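Local coordinates for DUF4785 domain-containing protein (Legionella pneumophila subsp. pneumophila, PDB 4KH9), which is of unknown function but binds calcium and is built from an N-terminal domain followed by two beta domains of the E-set clan, at residues K10-E15 / V289-R294; C14-Q19 / N232-N237; S293-Q298 / L351-Q356. All coordinates share one frame; numbering follows the deposited sequence.

In the fold
All three contacts lie on one side of the chain's centre, where the segment 10-19 and the 232-237 turn meet the C-terminal E-set domain. Contact 3 is the buried one: neighbouring strands 293-302 and 345-353 pair by backbone bonds and end in a carboxylate network. Contact 1, partly buried, runs into the start of the same strand 293-302 but rests on one hydroxyl bond and a methyl over a ring. Contact 2 lies at the surface and joins two loops by charge and amide groups. Contacts 1 and 2 share Cys-14 and Glu-15; Tyr-12 OH of contact 1 bonds to Asp-353 of contact 3, and Asn-232 of contact 2 to Gly-355 O.

Contact 1: residues K10-E15 / V289-R294; sequences KAYECE and VATASR
Tyr-12 and Thr-291 carry the polar and the aromatic part of this contact, their side chains crossing at about a right angle. The hydrogen bond across the segments runs from Tyr-12 N to Thr-291 OG1, 3.0 Å long and fairly straight at 162°. Thr-291 OG1 stands anti to its own carbonyl carbon (chi1 -71°), which turns this oxygen to the chain at 11-12 and also brings it to 3.2 Å from Ala-11 CA. The other branch of the threonine serves the aromatic interaction: CG2 lies over one face of the Tyr-12 ring in a CH-pi contact, 4.2 Å from the centroid and offset toward the rim, with Tyr-12 CE1 its nearest ring atom at 3.8 Å. One beta-branched residue thus holds both the backbone and the ring of Tyr-12. The apolar share is small. Ala-290 CB meets Ala-11 CB at 4.2 Å and sits 3.7 Å from Lys-10 O. At the far end of the ring, Tyr-12 OH comes within 3.9 Å of Ser-293 OG, yet both hydroxyls turn to the carboxylate of Asp-353 for their hydrogen bonds. Lys-10 NZ forms a salt bridge with Glu-230. The arrangement is that of an irregular segment laid against a beta-sandwich connection: 289-294 joins strands 281-289 and 293-302, which belong to the two different sheets of the C-terminal E-set domain, and Tyr-12 packs on this link through its ring face.

Contact 2: residues C14-Q19 / N232-N237; sequences CENCSQ and NDRGEN
Glu-15 and Asn-16 both place CG between the backbone N and the carbonyl carbon (chi1 55° and 64°), which sets Asn-16 CG beside Arg-234 NE at 3.7 Å. Beyond CG the Glu-15 chain is extended, and its OE2 forms a salt bridge with Arg-234 NH1 at 3.1 Å. The carboxylate and guanidinium planes stand 83° apart, so the pair meets through this single oxygen and nitrogen. Asn-16 CB lies over one face of the guanidinium, 3.4 Å from Arg-234 NH2, the two side chains sliding past each other in opposite directions. Arg-234 belongs to a type I' beta turn, Asp-233 to Glu-236, overlapped by an Asx turn in which Asn-232 OD1 accepts from Arg-234 N at 3.0 Å, the donor standing well above the carbonyl plane. This is the loop between strands 220-226 and 238-248 of the central domain, met by the 14-19 loop at the junction with the C-terminal domain. Asn-232 ND2 is 3.2 Å from Asn-16 OD1, the two amides nearly coplanar, and 3.7 Å from Cys-14 SG, a sulfur in disulfide linkage with Cys-17. Its hydrogen bond goes to Gly-355 O, the oxygen to which Asn-16 ND2 also makes a weak one.

Contact 3: residues S293-Q298 / L351-Q356; sequences SRYALQ and LIDYGQ
Ala-296 and Ile-352 form the antiparallel hydrogen-bonded pair at the centre of this contact, which joins two neighbouring strands in one sheet of the C-terminal beta sandwich. Ile-352 N gives to Ala-296 O at 2.8 Å, and Ala-296 N gives back to Ile-352 O. The ladder runs one bond further, with Tyr-354 N to Arg-294 O at 2.9 Å.

On the face of the sheet that carries Ala-296 and Ile-352, Tyr-354 CE2 presses to 3.4 Å from Ala-296 CB, while its CD2 touches Arg-294 CG at 3.8 Å. The arginine runs extended from CG to NE, and its NH1 bonds to the carbonyls of Ser-21 and Glu-23. The other face carries Tyr-295, Leu-297, Leu-351 and Asp-353: Leu-351 CD1 is 4.1 Å from both Tyr-295 CB and Leu-297 CB, and strands 268-278 and 281-289 of the facing sheet pack against Tyr-295, Leu-297 and Leu-351. Tyr-295 CE1 rests 3.7 Å from Asp-353 CB.

At the end of strand 345-353 the carboxylate of Asp-353 collects several donors. CG stands anti to the backbone N (chi1 178°), and OD1 takes a bond from Ser-293 OG on its syn side at 2.8 Å. Gly-355 N reaches OD1 from the opposite face of the carboxylate plane, closing an Asx turn. OD2 accepts from Gln-356 NE2 at 3.0 Å, a donor above that plane, and is bonded to Tyr-12 OH and Ser-267 OG as well.

Gripped through both oxygens, the carboxylate of this buried aspartate is fixed in rotation and ties the end of its strand to Ser-293 on the neighbouring strand, to Tyr-12 and to Ser-267. So many donors would be expected to favour its charged form.

Contact 1: residues K10-E15 / V289-R294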
loop_
_atom_site.group_PDB
_atom_site.type_symbol
_atom_site.label_atom_id
_atom_site.label_comp_id
_atom_site.label_asym_id
_atom_site.label_seq_id
_atom_site.Cartn_x
_atom_site.Cartn_y
_atom_site.Cartn_z
ATOM N N LYS A 10 14.362 18.171 -4.217
ATOM C CA LYS A 10 14.782 17.225 -5.238
ATOM C C LYS A 10 13.896 17.421 -6.474
ATOM O O LYS A 10 12.673 17.496 -6.360
ATOM C CB LYS A 10 14.700 15.780 -4.663
ATOM C CG LYS A 10 14.946 14.642 -5.656
ATOM C CD LYS A 10 16.387 14.422 -6.033
ATOM C CE LYS A 10 16.470 13.158 -6.842
ATOM N NZ LYS A 10 17.754 13.040 -7.558
ATOM N N ALA A 11 14.516 17.558 -7.640
ATOM C CA ALA A 11 13.765 17.714 -8.888
ATOM C C ALA A 11 13.317 16.345 -9.414
ATOM O O ALA A 11 13.926 15.325 -9.084
ATOM C CB ALA A 11 14.617 18.432 -9.934
ATOM N N TYR A 12 12.234 16.328 -10.208
ATOM C CA TYR A 12 11.740 15.123 -10.864
ATOM C C TYR A 12 11.258 15.495 -12.276
ATOM O O TYR A 12 10.937 16.656 -12.543
ATOM C CB TYR A 12 10.652 14.406 -10.044
ATOM C CG TYR A 12 9.322 15.121 -9.952
ATOM C CD1 TYR A 12 9.124 16.147 -9.034
ATOM C CD2 TYR A 12 8.234 14.718 -10.727
ATOM C CE1 TYR A 12 7.896 16.801 -8.934
ATOM C CE2 TYR A 12 6.988 15.339 -10.606
ATOM C CZ TYR A 12 6.826 16.384 -9.706
ATOM O OH TYR A 12 5.616 17.032 -9.581
ATOM N N GLU A 13 11.287 14.519 -13.188
ATOM C CA GLU A 13 10.824 14.677 -14.562
ATOM C C GLU A 13 9.341 14.413 -14.550
ATOM O O GLU A 13 8.916 13.310 -14.218
ATOM C CB GLU A 13 11.584 13.750 -15.547
ATOM C CG GLU A 13 13.078 14.036 -15.662
ATOM C CD GLU A 13 13.840 13.212 -16.688
ATOM O OE1 GLU A 13 13.280 12.928 -17.774
ATOM O OE2 GLU A 13 15.024 12.898 -16.426
ATOM N N CYS A 14 8.552 15.453 -14.820
ATOM C CA CYS A 14 7.102 15.382 -14.776
ATOM C C CYS A 14 6.517 15.506 -16.160
ATOM O O CYS A 14 6.819 16.465 -16.872
ATOM C CB CYS A 14 6.552 16.457 -13.854
ATOM S SG CYS A 14 4.835 16.179 -13.360
ATOM N N GLU A 15 5.671 14.535 -16.534
ATOM C CA GLU A 15 5.014 14.474 -17.846
ATOM C C GLU A 15 3.670 15.190 -17.840
ATOM O O GLU A 15 3.312 15.800 -18.846
ATOM C CB GLU A 15 4.821 13.009 -18.316
ATOM C CG GLU A 15 4.067 12.102 -17.349
ATOM C CD GLU A 15 3.829 10.667 -17.781
ATOM O OE1 GLU A 15 4.462 10.211 -18.762
ATOM O OE2 GLU A 15 3.034 9.981 -17.101
ATOM N N VAL A 289 11.435 25.852 -4.676
ATOM C CA VAL A 289 10.856 24.922 -5.661
ATOM C C VAL A 289 11.975 24.385 -6.559
ATOM O O VAL A 289 12.771 25.175 -7.071
ATOM C CB VAL A 289 9.730 25.625 -6.502
ATOM C CG1 VAL A 289 9.173 24.706 -7.574
ATOM C CG2 VAL A 289 8.607 26.159 -5.620
ATOM N N ALA A 290 12.006 23.053 -6.770
ATOM C CA ALA A 290 12.991 22.369 -7.611
ATOM C C ALA A 290 12.417 22.051 -8.987
ATOM O O ALA A 290 13.169 22.038 -9.966
ATOM C CB ALA A 290 13.451 21.082 -6.928
ATOM N N THR A 291 11.097 21.759 -9.065
ATOM C CA THR A 291 10.424 21.375 -10.315
ATOM C C THR A 291 9.178 22.231 -10.546
ATOM O O THR A 291 8.359 22.375 -9.642
ATOM C CB THR A 291 10.068 19.877 -10.275
ATOM O OG1 THR A 291 11.269 19.129 -10.386
ATOM C CG2 THR A 291 9.124 19.445 -11.388
ATOM N N ALA A 292 9.032 22.754 -11.782
ATOM C CA ALA A 292 7.896 23.554 -12.232
ATOM C C ALA A 292 6.614 22.718 -12.125
ATOM O O ALA A 292 6.522 21.631 -12.708
ATOM C CB ALA A 292 8.124 24.033 -13.671
ATOM N N SER A 293 5.667 23.172 -11.300
ATOM C CA SER A 293 4.427 22.425 -11.077
ATOM C C SER A 293 3.412 23.293 -10.404
ATOM O O SER A 293 3.690 24.443 -10.076
ATOM C CB SER A 293 4.703 21.177 -10.220
ATOM O OG SER A 293 3.596 20.290 -10.174
ATOM N N ARG A 294 2.231 22.731 -10.166
ATOM C CA ARG A 294 1.187 23.406 -9.402
ATOM C C ARG A 294 1.278 22.937 -7.961
ATOM O O ARG A 294 1.266 21.736 -7.675
ATOM C CB ARG A 294 -0.204 23.161 -10.003
ATOM C CG ARG A 294 -1.286 23.952 -9.285
ATOM C CD ARG A 294 -2.630 23.762 -9.953
ATOM N NE ARG A 294 -3.640 24.605 -9.320
ATOM C CZ ARG A 294 -3.751 25.921 -9.473
ATOM N NH1 ARG A 294 -2.881 26.587 -10.222
ATOM N NH2 ARG A 294 -4.704 26.586 -8.843
#

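Contact 2: residues C14-Q19 / N232-N237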
loop_
_atom_site.group_PDB
_atom_site.type_symbol
_atom_site.label_atom_id
_atom_site.label_comp_id
_atom_site.label_asym_id
_atom_site.label_seq_id
_atom_site.Cartn_x
_atom_site.Cartn_y
_atom_site.Cartn_z
ATOM N N CYS A 14 8.552 15.453 -14.820
ATOM C CA CYS A 14 7.102 15.382 -14.776
ATOM C C CYS A 14 6.517 15.506 -16.160
ATOM O O CYS A 14 6.819 16.465 -16.872
ATOM C CB CYS A 14 6.552 16.457 -13.854
ATOM S SG CYS A 14 4.835 16.179 -13.360
ATOM N N GLU A 15 5.671 14.535 -16.534
ATOM C CA GLU A 15 5.014 14.474 -17.846
ATOM C C GLU A 15 3.670 15.190 -17.840
ATOM O O GLU A 15 3.312 15.800 -18.846
ATOM C CB GLU A 15 4.821 13.009 -18.316
ATOM C CG GLU A 15 4.067 12.102 -17.349
ATOM C CD GLU A 15 3.829 10.667 -17.781
ATOM O OE1 GLU A 15 4.462 10.211 -18.762
ATOM O OE2 GLU A 15 3.034 9.981 -17.101
ATOM N N ASN A 16 2.931 15.128 -16.716
ATOM C CA ASN A 16 1.590 15.698 -16.616
ATOM C C ASN A 16 1.548 17.135 -16.059
ATOM O O ASN A 16 0.463 17.723 -16.061
ATOM C CB ASN A 16 0.719 14.802 -15.736
ATOM C CG ASN A 16 1.172 14.700 -14.301
ATOM O OD1 ASN A 16 2.286 14.254 -13.997
ATOM N ND2 ASN A 16 0.292 15.067 -13.384
ATOM N N CYS A 17 2.690 17.692 -15.585
ATOM C CA CYS A 17 2.730 19.028 -14.971
ATOM C C CYS A 17 2.276 20.123 -15.942
ATOM O O CYS A 17 1.546 21.004 -15.507
ATOM C CB CYS A 17 4.104 19.346 -14.390
ATOM S SG CYS A 17 4.359 18.691 -12.711
ATOM N N SER A 18 2.651 20.048 -17.243
ATOM C CA SER A 18 2.259 21.011 -18.293
ATOM C C SER A 18 0.727 21.166 -18.421
ATOM O O SER A 18 0.238 22.236 -18.776
ATOM C CB SER A 18 2.823 20.569 -19.641
ATOM O OG SER A 18 4.235 20.699 -19.652
ATOM N N GLN A 19 -0.018 20.099 -18.110
ATOM C CA GLN A 19 -1.477 20.061 -18.163
ATOM C C GLN A 19 -2.135 20.707 -16.930
ATOM O O GLN A 19 -3.358 20.869 -16.915
ATOM C CB GLN A 19 -1.958 18.603 -18.287
ATOM C CG GLN A 19 -1.552 17.939 -19.611
ATOM C CD GLN A 19 -2.005 16.501 -19.716
ATOM O OE1 GLN A 19 -1.202 15.596 -19.979
ATOM N NE2 GLN A 19 -3.297 16.252 -19.515
ATOM N N ASN A 232 7.748 10.036 -10.524
ATOM C CA ASN A 232 6.508 10.590 -10.020
ATOM C C ASN A 232 5.493 9.429 -9.900
ATOM O O ASN A 232 5.279 8.705 -10.864
ATOM C CB ASN A 232 6.035 11.726 -10.958
ATOM C CG ASN A 232 4.666 12.291 -10.670
ATOM O OD1 ASN A 232 4.081 12.097 -9.614
ATOM N ND2 ASN A 232 4.115 13.029 -11.614
ATOM N N ASP A 233 4.909 9.232 -8.715
ATOM C CA ASP A 233 3.959 8.135 -8.498
ATOM C C ASP A 233 2.528 8.462 -8.982
ATOM O O ASP A 233 1.707 7.552 -9.042
ATOM C CB ASP A 233 3.933 7.744 -7.011
ATOM C CG ASP A 233 5.242 7.146 -6.518
ATOM O OD1 ASP A 233 5.995 6.578 -7.346
ATOM O OD2 ASP A 233 5.474 7.166 -5.310
ATOM N N ARG A 234 2.245 9.740 -9.324
ATOM C CA ARG A 234 0.969 10.272 -9.829
ATOM C C ARG A 234 -0.250 9.824 -8.962
ATOM O O ARG A 234 -1.270 9.333 -9.476
ATOM C CB ARG A 234 0.741 9.883 -11.303
ATOM C CG ARG A 234 1.823 10.361 -12.261
ATOM C CD ARG A 234 1.410 10.149 -13.693
ATOM N NE ARG A 234 0.359 11.096 -14.065
ATOM C CZ ARG A 234 -0.231 11.137 -15.253
ATOM N NH1 ARG A 234 0.119 10.281 -16.205
ATOM N NH2 ARG A 234 -1.189 12.020 -15.493
ATOM N N GLY A 235 -0.128 10.016 -7.658
ATOM C CA GLY A 235 -1.174 9.673 -6.699
ATOM C C GLY A 235 -1.218 8.218 -6.264
ATOM O O GLY A 235 -1.818 7.916 -5.230
ATOM N N GLU A 236 -0.557 7.317 -7.020
ATOM C CA GLU A 236 -0.544 5.879 -6.725
ATOM C C GLU A 236 0.428 5.547 -5.582
ATOM O O GLU A 236 1.392 6.286 -5.327
ATOM C CB GLU A 236 -0.184 5.060 -7.976
ATOM C CG GLU A 236 -1.113 5.231 -9.167
ATOM C CD GLU A 236 -0.551 4.666 -10.460
ATOM O OE1 GLU A 236 0.490 5.172 -10.939
ATOM O OE2 GLU A 236 -1.174 3.733 -11.015
ATOM N N ASN A 237 0.159 4.433 -4.888
ATOM C CA ASN A 237 0.965 3.995 -3.766
ATOM C C ASN A 237 1.919 2.844 -4.108
ATOM O O ASN A 237 1.819 2.200 -5.148
ATOM C CB ASN A 237 0.066 3.565 -2.606
ATOM C CG ASN A 237 -0.610 4.717 -1.901
ATOM O OD1 ASN A 237 -0.052 5.821 -1.735
ATOM N ND2 ASN A 237 -1.816 4.465 -1.445
#

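Contact 3: residues S293-Q298 / L351-Q356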
loop_
_atom_site.group_PDB
_atom_site.type_symbol
_atom_site.label_atom_id
_atom_site.label_comp_id
_atom_site.label_asym_id
_atom_site.label_seq_id
_atom_site.Cartn_x
_atom_site.Cartn_y
_atom_site.Cartn_z
ATOM N N SER A 293 5.667 23.172 -11.300
ATOM C CA SER A 293 4.427 22.425 -11.077
ATOM C C SER A 293 3.412 23.293 -10.404
ATOM O O SER A 293 3.690 24.443 -10.076
ATOM C CB SER A 293 4.703 21.177 -10.220
ATOM O OG SER A 293 3.596 20.290 -10.174
ATOM N N ARG A 294 2.231 22.731 -10.166
ATOM C CA ARG A 294 1.187 23.406 -9.402
ATOM C C ARG A 294 1.278 22.937 -7.961
ATOM O O ARG A 294 1.266 21.736 -7.675
ATOM C CB ARG A 294 -0.204 23.161 -10.003
ATOM C CG ARG A 294 -1.286 23.952 -9.285
ATOM C CD ARG A 294 -2.630 23.762 -9.953
ATOM N NE ARG A 294 -3.640 24.605 -9.320
ATOM C CZ ARG A 294 -3.751 25.921 -9.473
ATOM N NH1 ARG A 294 -2.881 26.587 -10.222
ATOM N NH2 ARG A 294 -4.704 26.586 -8.843
ATOM N N TYR A 295 1.369 23.892 -7.047
ATOM C CA TYR A 295 1.497 23.602 -5.625
ATOM C C TYR A 295 0.403 24.279 -4.826
ATOM O O TYR A 295 -0.055 25.382 -5.186
ATOM C CB TYR A 295 2.861 24.084 -5.105
ATOM C CG TYR A 295 4.042 23.383 -5.732
ATOM C CD1 TYR A 295 4.560 22.217 -5.178
ATOM C CD2 TYR A 295 4.676 23.910 -6.850
ATOM C CE1 TYR A 295 5.651 21.561 -5.755
ATOM C CE2 TYR A 295 5.785 23.278 -7.421
ATOM C CZ TYR A 295 6.281 22.111 -6.857
ATOM O OH TYR A 295 7.339 21.449 -7.437
ATOM N N ALA A 296 0.005 23.646 -3.716
ATOM C CA ALA A 296 -0.981 24.247 -2.831
ATOM C C ALA A 296 -0.439 24.320 -1.449
ATOM O O ALA A 296 0.045 23.328 -0.909
ATOM C CB ALA A 296 -2.288 23.471 -2.844
ATOM N N LEU A 297 -0.486 25.503 -0.879
ATOM C CA LEU A 297 -0.107 25.727 0.501
ATOM C C LEU A 297 -1.365 25.745 1.330
ATOM O O LEU A 297 -2.211 26.611 1.121
ATOM C CB LEU A 297 0.671 27.030 0.629
ATOM C CG LEU A 297 0.999 27.490 2.046
ATOM C CD1 LEU A 297 1.885 26.465 2.783
ATOM C CD2 LEU A 297 1.633 28.841 2.015
ATOM N N GLN A 298 -1.498 24.795 2.265
ATOM C CA GLN A 298 -2.674 24.684 3.124
ATOM C C GLN A 298 -2.301 24.919 4.571
ATOM O O GLN A 298 -1.285 24.398 5.019
ATOM C CB GLN A 298 -3.299 23.301 2.969
ATOM C CG GLN A 298 -4.773 23.273 3.295
ATOM C CD GLN A 298 -5.311 21.869 3.252
ATOM O OE1 GLN A 298 -5.565 21.251 4.295
ATOM N NE2 GLN A 298 -5.518 21.351 2.047
ATOM N N LEU A 351 2.327 21.529 2.186
ATOM C CA LEU A 351 2.511 21.926 0.804
ATOM C C LEU A 351 2.276 20.707 -0.091
ATOM O O LEU A 351 2.911 19.674 0.098
ATOM C CB LEU A 351 3.903 22.556 0.587
ATOM C CG LEU A 351 4.176 23.130 -0.810
ATOM C CD1 LEU A 351 3.421 24.430 -1.028
ATOM C CD2 LEU A 351 5.647 23.400 -0.979
ATOM N N ILE A 352 1.305 20.818 -1.008
ATOM C CA ILE A 352 0.910 19.733 -1.913
ATOM C C ILE A 352 1.459 20.008 -3.296
ATOM O O ILE A 352 1.358 21.131 -3.769
ATOM C CB ILE A 352 -0.653 19.548 -1.965
ATOM C CG1 ILE A 352 -1.225 19.228 -0.572
ATOM C CG2 ILE A 352 -1.071 18.432 -2.966
ATOM C CD1 ILE A 352 -2.730 19.334 -0.426
ATOM N N ASP A 353 1.948 18.978 -3.957
ATOM C CA ASP A 353 2.383 19.026 -5.353
ATOM C C ASP A 353 1.308 18.322 -6.149
ATOM O O ASP A 353 1.200 17.109 -6.045
ATOM C CB ASP A 353 3.775 18.381 -5.537
ATOM C CG ASP A 353 4.311 18.329 -6.960
ATOM O OD1 ASP A 353 3.555 18.677 -7.904
ATOM O OD2 ASP A 353 5.494 17.990 -7.130
ATOM N N TYR A 354 0.527 19.059 -6.966
ATOM C CA TYR A 354 -0.546 18.449 -7.753
ATOM C C TYR A 354 -0.017 17.602 -8.898
ATOM O O TYR A 354 -0.769 16.776 -9.420
ATOM C CB TYR A 354 -1.510 19.496 -8.285
ATOM C CG TYR A 354 -2.419 20.034 -7.202
ATOM C CD1 TYR A 354 -3.483 19.281 -6.726
ATOM C CD2 TYR A 354 -2.255 21.318 -6.705
ATOM C CE1 TYR A 354 -4.355 19.785 -5.768
ATOM C CE2 TYR A 354 -3.128 21.841 -5.756
ATOM C CZ TYR A 354 -4.164 21.062 -5.270
ATOM O OH TYR A 354 -5.023 21.558 -4.322
ATOM N N GLY A 355 1.267 17.771 -9.250
ATOM C CA GLY A 355 1.909 16.935 -10.259
ATOM C C GLY A 355 2.091 15.524 -9.733
ATOM O O GLY A 355 2.052 14.562 -10.494
ATOM N N GLN A 356 2.262 15.395 -8.409
ATOM C CA GLN A 356 2.452 14.122 -7.719
ATOM C C GLN A 356 1.196 13.671 -7.008
ATOM O O GLN A 356 1.057 12.482 -6.735
ATOM C CB GLN A 356 3.582 14.243 -6.685
ATOM C CG GLN A 356 4.976 14.297 -7.294
ATOM C CD GLN A 356 6.004 14.278 -6.207
ATOM O OE1 GLN A 356 6.289 13.240 -5.615
ATOM N NE2 GLN A 356 6.528 15.438 -5.865
#